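Local coordinates for dTDP-4-dehydrorhamnose 3,5-epimerase (Bacillus anthracis str. Ames, PDB 3RYK), which epimerises the sugar ring of dTDP-4-dehydro-6-deoxyglucose at carbons 3 and 5, a step in making dTDP-L-rhamnose, at residues E78-I82 with V183-L188; F68-S74 with I153-D159; I98-G103 with I126-D130; A93-Q99 with R133-K139; Q102-Y106 with C146-T152. One frame throughout, in Å; residues are numbered along the deposited sequence.

From the N terminus, residues 68-74 come first and close the loop of contact 2 against 153-159. Residues 78-82 follow and reach furthest along the chain, to 183-188, so contact 1 crosses contact 2 and encloses contacts 3, 4 and 5. Contact 4 pairs 93-99 with 133-139 inside the loop of contact 2, and contact 3 (98-103 with 126-130) nests within it. Contact 5 (102-106 with 146-152) shares Gln102 and Gly103 with contact 3 and crosses contact 4. Contacts 2 and 4 build the larger sheet of the jelly-roll-like fold; contact 5 belongs to the smaller sheet, contact 3 bridges the two, and contact 1 joins a late loop to the chain entering strand 82-88.

Contact 1: residues E78-I82 with V183-L188; sequences EAGTI and VTSPIL
Ile82 and Leu188 meet at the tight end of this contact, where CD2 of Leu188 lies 3.3 Å from CB of Ile82, closer than usual for two carbons. The two side chains run side by side, and the Ile82 chain also lies along the Pro186 ring, its CD1 3.7 Å from Pro186 CB. Branched and ring carbons suit this buried place because they fill it without needing polar partners; Trp172 covers the same patch. Two backbone bonds fix the register: Ile187 N gives to Gly80 O (2.8 Å), and Ile82 N to Ile187 O (2.9 Å). Glycine fits position 80, since its positive phi of 79° would press a CB against the preceding carbonyl and a CB would also crowd Val183 CG2. Thr81 OG1 bonds back to Glu78 O at 2.6 Å, within the segment. The other end is the solvent side: exposed Glu78 crosses Ile187 at about a right angle and meets it through one methyl, CD1, which lies 3.4 Å from Glu78 CB and also near OE2. Arg47 of the second subunit packs on Ile187. Thr81 paired with Ile187 forms a single isolated beta bridge, an arrangement by which a loop is pinned beside the start of strand 82-88.

Contact 2: residues F68-S74 with I153-D159; sequences FVQDNVS and IVMYKVD
Strands 70-74 and 153-158 run antiparallel, their axes 4.6 Å apart at closest approach, from Ser74 opposite Val154 to Gln70 opposite Val158. Backbone bonds come in pairs at Ser74 and Val154 and at Asn72 and Tyr156, the shortest being Ser74 N to Val154 O at 2.7 Å. At the other end Val69 and Gln70 both face Val158 in a classic beta bulge: Val158 O takes Val69 N at 3.1 Å and a weak bond from Gln70 N, while Val158 N gives to Gln70 O. On one face Lys157 reaches Asp71 in a salt bridge, NZ to OD2 3.1 Å. The bend at the end of the lysine chain (chi4 -49°) turns NZ to the carboxylate, while its aliphatic CD lies over one face of the Phe68 ring; a long chain with a charged tip suits both neighbours. Asp71 of the second subunit also bridges this ammonium, so the paired carboxylates probably offset the close approach of Lys157 to Lys157 of the second subunit. Further along this face Val73 CG1 meets Ile153 CG2 at 3.6 Å. On the other face Asn72 CB sits over the Tyr156 ring, 4.1 Å from its centroid, a CH-pi contact. Gln70 NE2 gives an almost straight bond to Asn72 OD1 (2.7 Å, 178°), in the amide's own plane and on a lone pair of the acceptor, which fixes how both amides are turned. Strand 152-158 has strand 96-100 as its other neighbour, whereas residues 70-73 pair antiparallel with a strand of the second subunit, carrying the sheet across the dimer interface.

Contact 3: residues I98-G103 with I126-D130; sequences IQVMQG and ILSAD
This is a contact between strands of two different sheets, made where the chain turns a corner at Met101 on its way from strand 96-100 to strand 104-111. The short segments 98-100 and 126-128 stand at 59° to each other, 5.7 Å apart at closest approach, so the strands do not pair here, and side chains and a water make much of the contact. Val100 carries the apolar part: its CG2 rests 3.8 Å from Leu127 CB and 3.4 Å from Leu127 O. A compact beta-branched residue suits this buried place, since both methyls meet the facing segment, CG2 at Leu127 and CG1 near Ala129 N just past the strand. Leucine at 127 reaches further, with CD1 approaching Ile98 O. A water accepts from Val100 N at 2.8 Å and can donate to Ser128 O, bridging backbones too far apart to bond there directly. The direct link comes after the corner, where Ala129 N bonds Gly103 O at 2.9 Å, nearly in line with the carbonyl. Gly103 has the positive phi (84°) that glycine adopts readily. The small Ala129 CB fits against the turn, 3.6 Å from Met101 O. Beyond the contact, Leu127 pairs by its backbone with Ile105 of strand 104-111, while Gln99 and Met101 pair with strand 152-158 of the larger sheet.

Contact 4: residues A93-Q99 with R133-K139; sequences AQTKLIQ and RQLLVPK
Val137 N bonds Lys96 O at 2.8 Å, and Lys96 N returns a bond to Val137 O, closing the first of two hydrogen-bonded pairs; Ile98 and Leu135 close the second. On one face of these antiparallel strands Ile98 CD1 presses on Val137 CG2 at 3.3 Å, tighter than carbons usually pack. An Ile98 chi2 of 93°, away from the staggered positions, swings CD1 over to the valine and fits that squeeze. On the other face Leu97 CD1 meets Leu136 CD2 at 3.7 Å as the two branches cross at a slant, so leucines interlock where Val64, Phe68 and Leu38 also pack. Gln99 and Gln134 lie side by side with their amide planes 44° apart. Rather than bonding directly, they share a water that lies 2.8 Å from Gln99 OE1, to which it can donate, and accepts from Gln134 NE2; that nitrogen also gives to Ser53 O. At the far end the extended Lys139 chain passes across Thr95, CG 3.5 Å from OG1. Lysine suits this exposed border because its methylenes pack on Ala93 while Lys139 NZ gives to a water 2.6 Å away, which in turn donates to Ala93 O. A second water joins Thr95 OG1 to Lys139 N. In the larger sheet, strand 134-137 lies between strands 96-100 and 35-45, and strand 96-100 has strand 152-158 along its other edge.

Contact 5: residues Q102-Y106 with C146-T152; sequences QGAIY and CTLVPHT
Cys146 and Tyr106 form an antiparallel hydrogen-bonded pair, with Tyr106 N to Cys146 O and Cys146 N to Tyr106 O both at 2.9 Å. The small thiol side chain suits its buried place, where Trp181 and Val183 also touch it. Thr147 faces Ile105 across a non-hydrogen-bonded pair; its hydroxyl serves the neighbouring loop instead, accepting from Thr81 N. Leu148 ends the pairing with a nearly straight bond from its N to Ala104 O (2.9 Å, 173°). Its side chain leans over the paired strand, CD2 3.9 Å from Tyr106 CB, giving leucine an apolar bed at the partly exposed border. Val149 then turns CG2 toward Gly103 CA at 3.8 Å. Past Pro150, His151 takes up positive phi (51°) and the chain reverses; its ND1 bonds Tyr75 OH, while Gln102 lies alongside it with CG 3.4 Å from His151 O. At Thr152 the hydroxyl gives to Val149 O at 2.9 Å, tying the two sides of the loop together. With OG1 anti to the carbonyl carbon (chi1 -70°), the other branch, CG2, is left to press on Ile105 CG2 at 3.4 Å, a tight contact. Gly103 suits the position opposite, because a CB there would collide with Thr152 OG1. Threonine thus divides its two branches between a polar and an apolar task. The chemistry implies a connection fixed by main-chain bonds at the strand end and by one internal hydroxyl bond in the loop, with the methyl-to-methyl contact of Thr152 and Ile105 beside it.

Contact 1: residues E78-I82 with V183-L188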
# COMPACT_ATOMS: atom_id res chain seq x y z
N GLU A 78 3.94 17.53 -9.35
CA GLU A 78 5.19 18.22 -9.60
C GLU A 78 6.30 17.95 -8.60
O GLU A 78 6.04 17.80 -7.41
CB GLU A 78 4.92 19.74 -9.58
CG GLU A 78 4.35 20.27 -10.91
CD GLU A 78 3.59 21.59 -10.80
OE1 GLU A 78 2.34 21.52 -10.81
OE2 GLU A 78 4.20 22.67 -10.66
N ALA A 79 7.54 17.87 -9.10
CA ALA A 79 8.71 17.67 -8.23
C ALA A 79 8.80 18.93 -7.37
O ALA A 79 8.39 20.01 -7.79
CB ALA A 79 9.98 17.54 -9.04
N GLY A 80 9.37 18.80 -6.18
CA GLY A 80 9.50 19.95 -5.28
C GLY A 80 8.23 20.31 -4.52
O GLY A 80 8.05 21.47 -4.09
N THR A 81 7.33 19.35 -4.39
CA THR A 81 6.10 19.54 -3.66
C THR A 81 6.42 19.15 -2.22
O THR A 81 6.98 18.09 -1.96
CB THR A 81 4.96 18.65 -4.19
OG1 THR A 81 4.71 18.95 -5.56
CG2 THR A 81 3.67 18.82 -3.36
N ILE A 82 6.10 20.03 -1.27
CA ILE A 82 6.33 19.73 0.14
C ILE A 82 5.04 19.44 0.88
O ILE A 82 4.09 20.24 0.87
CB ILE A 82 7.17 20.80 0.87
CG1 ILE A 82 8.65 20.65 0.51
CG2 ILE A 82 7.08 20.63 2.38
CD1 ILE A 82 9.57 21.59 1.24
N VAL A 183 14.89 22.15 -2.53
CA VAL A 183 14.08 23.01 -3.36
C VAL A 183 14.12 24.40 -2.74
O VAL A 183 14.30 24.53 -1.54
CB VAL A 183 12.61 22.50 -3.45
CG1 VAL A 183 12.01 22.38 -2.06
CG2 VAL A 183 11.77 23.39 -4.35
N THR A 184 14.03 25.42 -3.59
CA THR A 184 14.06 26.82 -3.16
C THR A 184 12.67 27.41 -2.98
O THR A 184 12.41 28.12 -1.99
CB THR A 184 14.88 27.67 -4.17
OG1 THR A 184 16.27 27.31 -4.08
CG2 THR A 184 14.76 29.18 -3.90
N SER A 185 11.79 27.12 -3.93
CA SER A 185 10.41 27.62 -3.91
C SER A 185 9.47 26.42 -3.92
O SER A 185 8.82 26.16 -4.93
CB SER A 185 10.18 28.49 -5.14
OG SER A 185 11.13 29.55 -5.20
N PRO A 186 9.34 25.72 -2.78
CA PRO A 186 8.47 24.54 -2.76
C PRO A 186 7.02 24.75 -3.11
O PRO A 186 6.46 25.83 -2.84
CB PRO A 186 8.55 24.06 -1.30
CG PRO A 186 9.09 25.18 -0.53
CD PRO A 186 9.91 26.01 -1.45
N ILE A 187 6.43 23.73 -3.73
CA ILE A 187 5.02 23.76 -4.09
C ILE A 187 4.36 23.35 -2.76
O ILE A 187 4.56 22.25 -2.28
CB ILE A 187 4.69 22.83 -5.27
CG1 ILE A 187 5.40 23.38 -6.51
CG2 ILE A 187 3.18 22.73 -5.48
CD1 ILE A 187 5.56 22.40 -7.63
N LEU A 188 3.62 24.26 -2.15
CA LEU A 188 2.96 24.03 -0.88
C LEU A 188 1.52 24.46 -0.94
O LEU A 188 1.20 25.37 -1.69
CB LEU A 188 3.62 24.92 0.18
CG LEU A 188 5.10 24.68 0.49
CD1 LEU A 188 5.79 25.87 1.17
CD2 LEU A 188 5.16 23.43 1.32

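Contact 2: residues F68-S74 with I153-D159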
# COMPACT_ATOMS: atom_id res chain seq x y z
N PHE A 68 -2.00 -1.15 12.72
CA PHE A 68 -2.36 -0.08 11.78
C PHE A 68 -3.82 -0.14 11.37
O PHE A 68 -4.33 -1.21 11.05
CB PHE A 68 -1.40 -0.03 10.60
CG PHE A 68 0.01 0.33 11.00
CD1 PHE A 68 0.39 1.65 11.10
CD2 PHE A 68 0.94 -0.65 11.28
CE1 PHE A 68 1.66 2.00 11.47
CE2 PHE A 68 2.23 -0.31 11.66
CZ PHE A 68 2.59 1.02 11.75
N VAL A 69 -4.47 1.02 11.36
CA VAL A 69 -5.90 1.13 11.03
C VAL A 69 -6.25 1.86 9.73
O VAL A 69 -7.36 1.73 9.24
CB VAL A 69 -6.66 1.84 12.18
CG1 VAL A 69 -6.51 1.06 13.46
CG2 VAL A 69 -6.14 3.25 12.39
N GLN A 70 -5.30 2.59 9.17
CA GLN A 70 -5.57 3.33 7.96
C GLN A 70 -4.33 3.42 7.08
O GLN A 70 -3.20 3.42 7.59
CB GLN A 70 -6.06 4.70 8.41
CG GLN A 70 -6.35 5.69 7.38
CD GLN A 70 -6.76 7.00 8.00
OE1 GLN A 70 -7.46 7.04 9.01
NE2 GLN A 70 -6.33 8.07 7.38
N ASP A 71 -4.55 3.41 5.77
CA ASP A 71 -3.49 3.53 4.75
C ASP A 71 -3.88 4.75 3.94
O ASP A 71 -5.00 4.83 3.43
CB ASP A 71 -3.38 2.36 3.77
CG ASP A 71 -2.99 1.03 4.42
OD1 ASP A 71 -2.88 0.96 5.66
OD2 ASP A 71 -2.82 0.04 3.65
N ASN A 72 -2.93 5.67 3.81
CA ASN A 72 -3.10 6.91 3.08
C ASN A 72 -2.18 6.91 1.86
O ASN A 72 -1.08 6.36 1.92
CB ASN A 72 -2.71 8.07 4.01
CG ASN A 72 -3.57 8.11 5.27
OD1 ASN A 72 -4.77 7.86 5.22
ND2 ASN A 72 -2.95 8.45 6.41
N VAL A 73 -2.63 7.51 0.76
CA VAL A 73 -1.85 7.62 -0.47
C VAL A 73 -1.83 9.09 -0.89
O VAL A 73 -2.88 9.70 -1.11
CB VAL A 73 -2.40 6.74 -1.63
CG1 VAL A 73 -1.61 6.99 -2.92
CG2 VAL A 73 -2.34 5.26 -1.22
N SER A 74 -0.62 9.64 -0.98
CA SER A 74 -0.35 11.01 -1.37
C SER A 74 0.26 11.06 -2.77
O SER A 74 1.32 10.48 -3.00
CB SER A 74 0.62 11.63 -0.36
OG SER A 74 1.11 12.89 -0.79
N ILE A 153 4.32 9.20 -5.73
CA ILE A 153 3.25 8.61 -4.94
C ILE A 153 3.82 8.01 -3.65
O ILE A 153 4.67 7.10 -3.68
CB ILE A 153 2.53 7.49 -5.72
CG1 ILE A 153 2.01 7.99 -7.06
CG2 ILE A 153 1.39 6.89 -4.90
CD1 ILE A 153 1.37 6.91 -7.93
N VAL A 154 3.34 8.53 -2.52
CA VAL A 154 3.76 8.10 -1.21
C VAL A 154 2.59 7.43 -0.52
O VAL A 154 1.44 7.89 -0.59
CB VAL A 154 4.23 9.29 -0.36
CG1 VAL A 154 4.69 8.82 1.01
CG2 VAL A 154 5.32 10.05 -1.07
N MET A 155 2.87 6.33 0.16
CA MET A 155 1.86 5.60 0.88
C MET A 155 2.32 5.50 2.31
O MET A 155 3.51 5.29 2.57
CB MET A 155 1.69 4.19 0.32
CG MET A 155 0.68 3.35 1.07
SD MET A 155 0.60 1.63 0.54
CE MET A 155 0.04 1.80 -1.15
N TYR A 156 1.41 5.66 3.26
CA TYR A 156 1.79 5.53 4.65
C TYR A 156 0.64 5.10 5.52
O TYR A 156 -0.49 5.55 5.33
CB TYR A 156 2.51 6.76 5.20
CG TYR A 156 1.70 8.02 5.31
CD1 TYR A 156 1.16 8.41 6.53
CD2 TYR A 156 1.52 8.84 4.21
CE1 TYR A 156 0.43 9.58 6.65
CE2 TYR A 156 0.81 10.00 4.31
CZ TYR A 156 0.27 10.37 5.54
OH TYR A 156 -0.45 11.53 5.62
N LYS A 157 0.95 4.22 6.46
CA LYS A 157 -0.01 3.68 7.39
C LYS A 157 0.04 4.49 8.67
O LYS A 157 1.05 5.09 8.99
CB LYS A 157 0.33 2.24 7.73
CG LYS A 157 0.41 1.28 6.58
CD LYS A 157 0.91 -0.08 7.07
CE LYS A 157 0.86 -1.12 5.97
NZ LYS A 157 -0.44 -1.18 5.23
N VAL A 158 -1.08 4.51 9.39
CA VAL A 158 -1.16 5.22 10.67
C VAL A 158 -1.91 4.31 11.64
O VAL A 158 -2.84 3.63 11.24
CB VAL A 158 -1.86 6.61 10.55
CG1 VAL A 158 -1.13 7.49 9.53
CG2 VAL A 158 -3.33 6.47 10.19
N ASP A 159 -1.52 4.32 12.92
CA ASP A 159 -2.17 3.45 13.93
C ASP A 159 -3.29 4.13 14.71
O ASP A 159 -3.82 3.55 15.68
CB ASP A 159 -1.17 2.84 14.92
CG ASP A 159 -0.50 3.88 15.81
OD1 ASP A 159 0.03 3.48 16.88
OD2 ASP A 159 -0.50 5.08 15.47

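Contact 3: residues I98-G103 with I126-D130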
# COMPACT_ATOMS: atom_id res chain seq x y z
N ILE A 98 5.96 4.95 6.44
CA ILE A 98 5.93 5.48 5.09
C ILE A 98 6.84 4.82 4.07
O ILE A 98 7.95 4.42 4.38
CB ILE A 98 6.38 6.96 5.13
CG1 ILE A 98 5.52 7.84 6.07
CG2 ILE A 98 6.37 7.57 3.72
CD1 ILE A 98 6.02 8.00 7.48
N GLN A 99 6.33 4.74 2.84
CA GLN A 99 7.06 4.19 1.71
C GLN A 99 6.64 4.94 0.44
O GLN A 99 5.58 5.59 0.39
CB GLN A 99 6.83 2.70 1.50
CG GLN A 99 5.42 2.30 1.15
CD GLN A 99 5.30 0.83 0.81
OE1 GLN A 99 6.27 0.18 0.41
NE2 GLN A 99 4.09 0.30 0.92
N VAL A 100 7.50 4.83 -0.57
CA VAL A 100 7.28 5.47 -1.86
C VAL A 100 7.00 4.38 -2.89
O VAL A 100 7.81 3.44 -3.07
CB VAL A 100 8.49 6.32 -2.26
CG1 VAL A 100 8.32 6.87 -3.66
CG2 VAL A 100 8.71 7.45 -1.23
N MET A 101 5.87 4.51 -3.59
CA MET A 101 5.46 3.53 -4.60
C MET A 101 5.87 3.91 -6.01
O MET A 101 6.06 3.03 -6.88
CB MET A 101 3.94 3.31 -4.51
CG MET A 101 3.47 2.96 -3.07
SD MET A 101 4.31 1.54 -2.31
CE MET A 101 3.86 0.24 -3.46
N GLN A 102 5.97 5.21 -6.25
CA GLN A 102 6.36 5.75 -7.53
C GLN A 102 7.14 7.03 -7.23
O GLN A 102 6.69 7.85 -6.42
CB GLN A 102 5.15 6.01 -8.41
CG GLN A 102 5.52 6.52 -9.78
CD GLN A 102 4.35 6.65 -10.75
OE1 GLN A 102 3.33 5.98 -10.63
NE2 GLN A 102 4.52 7.50 -11.76
N GLY A 103 8.29 7.17 -7.88
CA GLY A 103 9.15 8.33 -7.70
C GLY A 103 10.09 8.23 -6.50
O GLY A 103 10.54 7.14 -6.10
N ILE A 126 16.14 9.35 2.12
CA ILE A 126 15.71 9.25 0.73
C ILE A 126 14.98 7.92 0.60
O ILE A 126 15.61 6.86 0.72
CB ILE A 126 16.88 9.35 -0.29
CG1 ILE A 126 17.57 10.73 -0.23
CG2 ILE A 126 16.37 9.09 -1.69
CD1 ILE A 126 18.79 10.86 -1.15
N LEU A 127 13.68 8.01 0.35
CA LEU A 127 12.79 6.88 0.18
C LEU A 127 12.37 6.91 -1.29
O LEU A 127 11.97 7.96 -1.83
CB LEU A 127 11.61 6.97 1.13
CG LEU A 127 11.97 7.14 2.62
CD1 LEU A 127 10.73 7.19 3.53
CD2 LEU A 127 12.91 6.02 3.07
N SER A 128 12.47 5.78 -1.97
CA SER A 128 12.10 5.72 -3.37
C SER A 128 11.45 4.41 -3.82
O SER A 128 11.43 3.41 -3.09
CB SER A 128 13.33 5.99 -4.23
OG SER A 128 14.27 4.91 -4.08
N ALA A 129 10.94 4.44 -5.05
CA ALA A 129 10.29 3.29 -5.63
C ALA A 129 11.37 2.25 -5.87
O ALA A 129 11.11 1.07 -5.69
CB ALA A 129 9.59 3.66 -6.93
N ASP A 130 12.56 2.69 -6.24
CA ASP A 130 13.69 1.77 -6.50
C ASP A 130 14.32 1.17 -5.25
O ASP A 130 14.69 -0.01 -5.28
CB ASP A 130 14.73 2.41 -7.42
CG ASP A 130 14.25 2.49 -8.87
OD1 ASP A 130 14.32 1.46 -9.60
OD2 ASP A 130 13.89 3.61 -9.31
O HOH W 1 9.86 3.24 -0.51

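Contact 4: residues A93-Q99 with R133-K139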
# COMPACT_ATOMS: atom_id res chain seq x y z
N ALA A 93 -2.30 10.96 18.83
CA ALA A 93 -0.98 10.91 18.19
C ALA A 93 -0.93 9.67 17.30
O ALA A 93 -1.53 8.64 17.63
CB ALA A 93 0.15 10.87 19.22
N GLN A 94 -0.24 9.80 16.16
CA GLN A 94 -0.11 8.71 15.19
C GLN A 94 1.30 8.20 14.92
O GLN A 94 2.23 8.98 14.74
CB GLN A 94 -0.61 9.20 13.83
CG GLN A 94 -2.10 9.49 13.68
CD GLN A 94 -2.39 10.23 12.38
OE1 GLN A 94 -1.71 11.20 12.05
NE2 GLN A 94 -3.42 9.80 11.67
N THR A 95 1.43 6.87 14.92
CA THR A 95 2.69 6.23 14.59
C THR A 95 2.47 6.11 13.09
O THR A 95 1.35 5.78 12.66
CB THR A 95 2.78 4.80 15.12
OG1 THR A 95 2.62 4.80 16.54
CG2 THR A 95 4.12 4.17 14.75
N LYS A 96 3.48 6.41 12.29
CA LYS A 96 3.36 6.31 10.83
C LYS A 96 4.42 5.36 10.29
O LYS A 96 5.43 5.16 10.95
CB LYS A 96 3.51 7.67 10.18
CG LYS A 96 2.49 8.69 10.65
CD LYS A 96 2.66 10.00 9.93
CE LYS A 96 1.66 11.03 10.43
NZ LYS A 96 1.84 12.31 9.69
N LEU A 97 4.17 4.81 9.10
CA LEU A 97 5.11 3.88 8.42
C LEU A 97 4.94 4.28 6.96
O LEU A 97 3.94 3.98 6.34
CB LEU A 97 4.74 2.44 8.71
CG LEU A 97 5.64 1.31 8.19
CD1 LEU A 97 7.03 1.41 8.78
CD2 LEU A 97 4.98 0.02 8.63
N ILE A 98 5.96 4.95 6.44
CA ILE A 98 5.93 5.48 5.09
C ILE A 98 6.84 4.82 4.07
O ILE A 98 7.95 4.42 4.38
CB ILE A 98 6.38 6.96 5.13
CG1 ILE A 98 5.52 7.84 6.07
CG2 ILE A 98 6.37 7.57 3.72
CD1 ILE A 98 6.02 8.00 7.48
N GLN A 99 6.33 4.74 2.84
CA GLN A 99 7.06 4.19 1.71
C GLN A 99 6.64 4.94 0.44
O GLN A 99 5.58 5.59 0.39
CB GLN A 99 6.83 2.70 1.50
CG GLN A 99 5.42 2.30 1.15
CD GLN A 99 5.30 0.83 0.81
OE1 GLN A 99 6.27 0.18 0.41
NE2 GLN A 99 4.09 0.30 0.92
N ARG A 133 12.51 1.45 0.44
CA ARG A 133 12.70 1.71 1.85
C ARG A 133 11.50 2.27 2.53
O ARG A 133 10.66 2.88 1.88
CB ARG A 133 13.96 2.55 2.11
CG ARG A 133 15.25 1.77 1.81
CD ARG A 133 16.50 2.56 2.09
NE ARG A 133 17.69 1.71 1.83
CZ ARG A 133 18.94 2.09 2.08
NH1 ARG A 133 19.21 3.28 2.59
NH2 ARG A 133 19.95 1.24 1.85
N GLN A 134 11.41 2.01 3.83
CA GLN A 134 10.30 2.49 4.63
C GLN A 134 10.84 3.16 5.87
O GLN A 134 11.95 2.91 6.29
CB GLN A 134 9.36 1.33 4.99
CG GLN A 134 8.91 0.52 3.77
CD GLN A 134 7.79 -0.47 4.05
OE1 GLN A 134 7.11 -0.40 5.08
NE2 GLN A 134 7.58 -1.38 3.11
N LEU A 135 10.06 4.08 6.41
CA LEU A 135 10.47 4.79 7.61
C LEU A 135 9.36 4.66 8.65
O LEU A 135 8.19 4.91 8.34
CB LEU A 135 10.71 6.26 7.29
CG LEU A 135 11.20 7.12 8.44
CD1 LEU A 135 12.57 6.68 8.94
CD2 LEU A 135 11.25 8.58 7.99
N LEU A 136 9.73 4.23 9.86
CA LEU A 136 8.81 4.07 10.96
C LEU A 136 8.99 5.37 11.74
O LEU A 136 10.07 5.62 12.28
CB LEU A 136 9.15 2.83 11.80
CG LEU A 136 8.20 2.43 12.95
CD1 LEU A 136 8.13 3.47 14.09
CD2 LEU A 136 6.81 2.15 12.41
N VAL A 137 7.95 6.21 11.74
CA VAL A 137 7.97 7.49 12.43
C VAL A 137 7.18 7.30 13.74
O VAL A 137 5.95 7.14 13.72
CB VAL A 137 7.30 8.61 11.61
CG1 VAL A 137 7.57 9.96 12.25
CG2 VAL A 137 7.80 8.61 10.17
N PRO A 138 7.87 7.34 14.89
CA PRO A 138 7.15 7.16 16.14
C PRO A 138 6.26 8.33 16.51
O PRO A 138 6.28 9.38 15.86
CB PRO A 138 8.28 7.07 17.19
CG PRO A 138 9.55 7.06 16.48
CD PRO A 138 9.32 7.56 15.11
N LYS A 139 5.45 8.13 17.55
CA LYS A 139 4.58 9.18 18.06
C LYS A 139 5.54 10.19 18.70
O LYS A 139 6.60 9.81 19.19
CB LYS A 139 3.60 8.63 19.10
CG LYS A 139 2.58 7.67 18.53
CD LYS A 139 1.64 7.17 19.59
CE LYS A 139 0.53 6.33 18.98
NZ LYS A 139 -0.45 5.88 19.98
O HOH W 2 -2.52 7.42 19.82
O HOH W 3 4.53 9.94 13.69
O HOH W 4 5.08 5.20 17.98
O HOH W 5 8.72 -1.20 0.42

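Contact 5: residues Q102-Y106 with C146-T152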
# COMPACT_ATOMS: atom_id res chain seq x y z
N GLN A 102 5.97 5.21 -6.25
CA GLN A 102 6.36 5.75 -7.53
C GLN A 102 7.14 7.03 -7.23
O GLN A 102 6.69 7.85 -6.42
CB GLN A 102 5.15 6.01 -8.41
CG GLN A 102 5.52 6.52 -9.78
CD GLN A 102 4.35 6.65 -10.75
OE1 GLN A 102 3.33 5.98 -10.63
NE2 GLN A 102 4.52 7.50 -11.76
N GLY A 103 8.29 7.17 -7.88
CA GLY A 103 9.15 8.33 -7.70
C GLY A 103 10.09 8.23 -6.50
O GLY A 103 10.54 7.14 -6.10
N ALA A 104 10.40 9.37 -5.92
CA ALA A 104 11.30 9.43 -4.79
C ALA A 104 11.07 10.72 -4.02
O ALA A 104 10.64 11.71 -4.62
CB ALA A 104 12.73 9.37 -5.28
N ILE A 105 11.35 10.67 -2.72
CA ILE A 105 11.19 11.80 -1.82
C ILE A 105 12.34 11.90 -0.82
O ILE A 105 13.07 10.93 -0.58
CB ILE A 105 9.89 11.63 -0.95
CG1 ILE A 105 10.05 10.51 0.10
CG2 ILE A 105 8.69 11.42 -1.83
CD1 ILE A 105 8.76 10.16 0.87
N TYR A 106 12.52 13.10 -0.30
CA TYR A 106 13.50 13.41 0.74
C TYR A 106 12.56 13.61 1.91
O TYR A 106 11.83 14.60 1.95
CB TYR A 106 14.33 14.64 0.42
CG TYR A 106 15.16 15.20 1.58
CD1 TYR A 106 16.31 14.57 2.03
CD2 TYR A 106 14.81 16.42 2.17
CE1 TYR A 106 17.06 15.11 3.07
CE2 TYR A 106 15.57 16.98 3.21
CZ TYR A 106 16.69 16.33 3.66
OH TYR A 106 17.43 16.91 4.69
N CYS A 146 9.67 16.07 0.66
CA CYS A 146 9.82 16.85 -0.58
C CYS A 146 9.96 15.86 -1.71
O CYS A 146 10.86 15.01 -1.69
CB CYS A 146 11.05 17.77 -0.52
SG CYS A 146 11.27 18.86 -1.95
N THR A 147 9.09 15.96 -2.71
CA THR A 147 9.14 15.05 -3.86
C THR A 147 10.33 15.47 -4.71
O THR A 147 10.55 16.65 -4.95
CB THR A 147 7.82 15.02 -4.62
OG1 THR A 147 7.53 16.33 -5.14
CG2 THR A 147 6.67 14.60 -3.67
N LEU A 148 11.10 14.50 -5.21
CA LEU A 148 12.28 14.83 -5.99
C LEU A 148 12.11 14.76 -7.51
O LEU A 148 12.96 15.26 -8.25
CB LEU A 148 13.40 13.85 -5.58
CG LEU A 148 13.74 13.78 -4.08
CD1 LEU A 148 14.95 12.79 -3.93
CD2 LEU A 148 14.06 15.13 -3.44
N VAL A 149 11.03 14.16 -7.97
CA VAL A 149 10.75 14.02 -9.40
C VAL A 149 9.25 14.08 -9.59
O VAL A 149 8.52 13.83 -8.64
CB VAL A 149 11.24 12.65 -9.93
CG1 VAL A 149 12.75 12.60 -9.88
CG2 VAL A 149 10.60 11.50 -9.13
N PRO A 150 8.79 14.38 -10.81
CA PRO A 150 7.34 14.44 -11.02
C PRO A 150 6.64 13.10 -10.77
O PRO A 150 7.28 12.03 -10.77
CB PRO A 150 7.19 14.79 -12.50
CG PRO A 150 8.51 15.29 -12.93
CD PRO A 150 9.55 14.80 -11.99
N HIS A 151 5.34 13.19 -10.58
CA HIS A 151 4.48 12.04 -10.35
C HIS A 151 4.96 11.10 -9.26
O HIS A 151 5.17 9.91 -9.51
CB HIS A 151 4.28 11.26 -11.66
CG HIS A 151 3.77 12.10 -12.80
ND1 HIS A 151 2.44 12.44 -12.94
CD2 HIS A 151 4.41 12.64 -13.86
CE1 HIS A 151 2.28 13.17 -14.03
NE2 HIS A 151 3.46 13.30 -14.61
N THR A 152 5.16 11.64 -8.06
CA THR A 152 5.59 10.87 -6.90
C THR A 152 4.36 10.48 -6.08
O THR A 152 3.47 11.33 -5.79
CB THR A 152 6.66 11.60 -6.07
OG1 THR A 152 7.89 11.64 -6.82
CG2 THR A 152 6.94 10.91 -4.74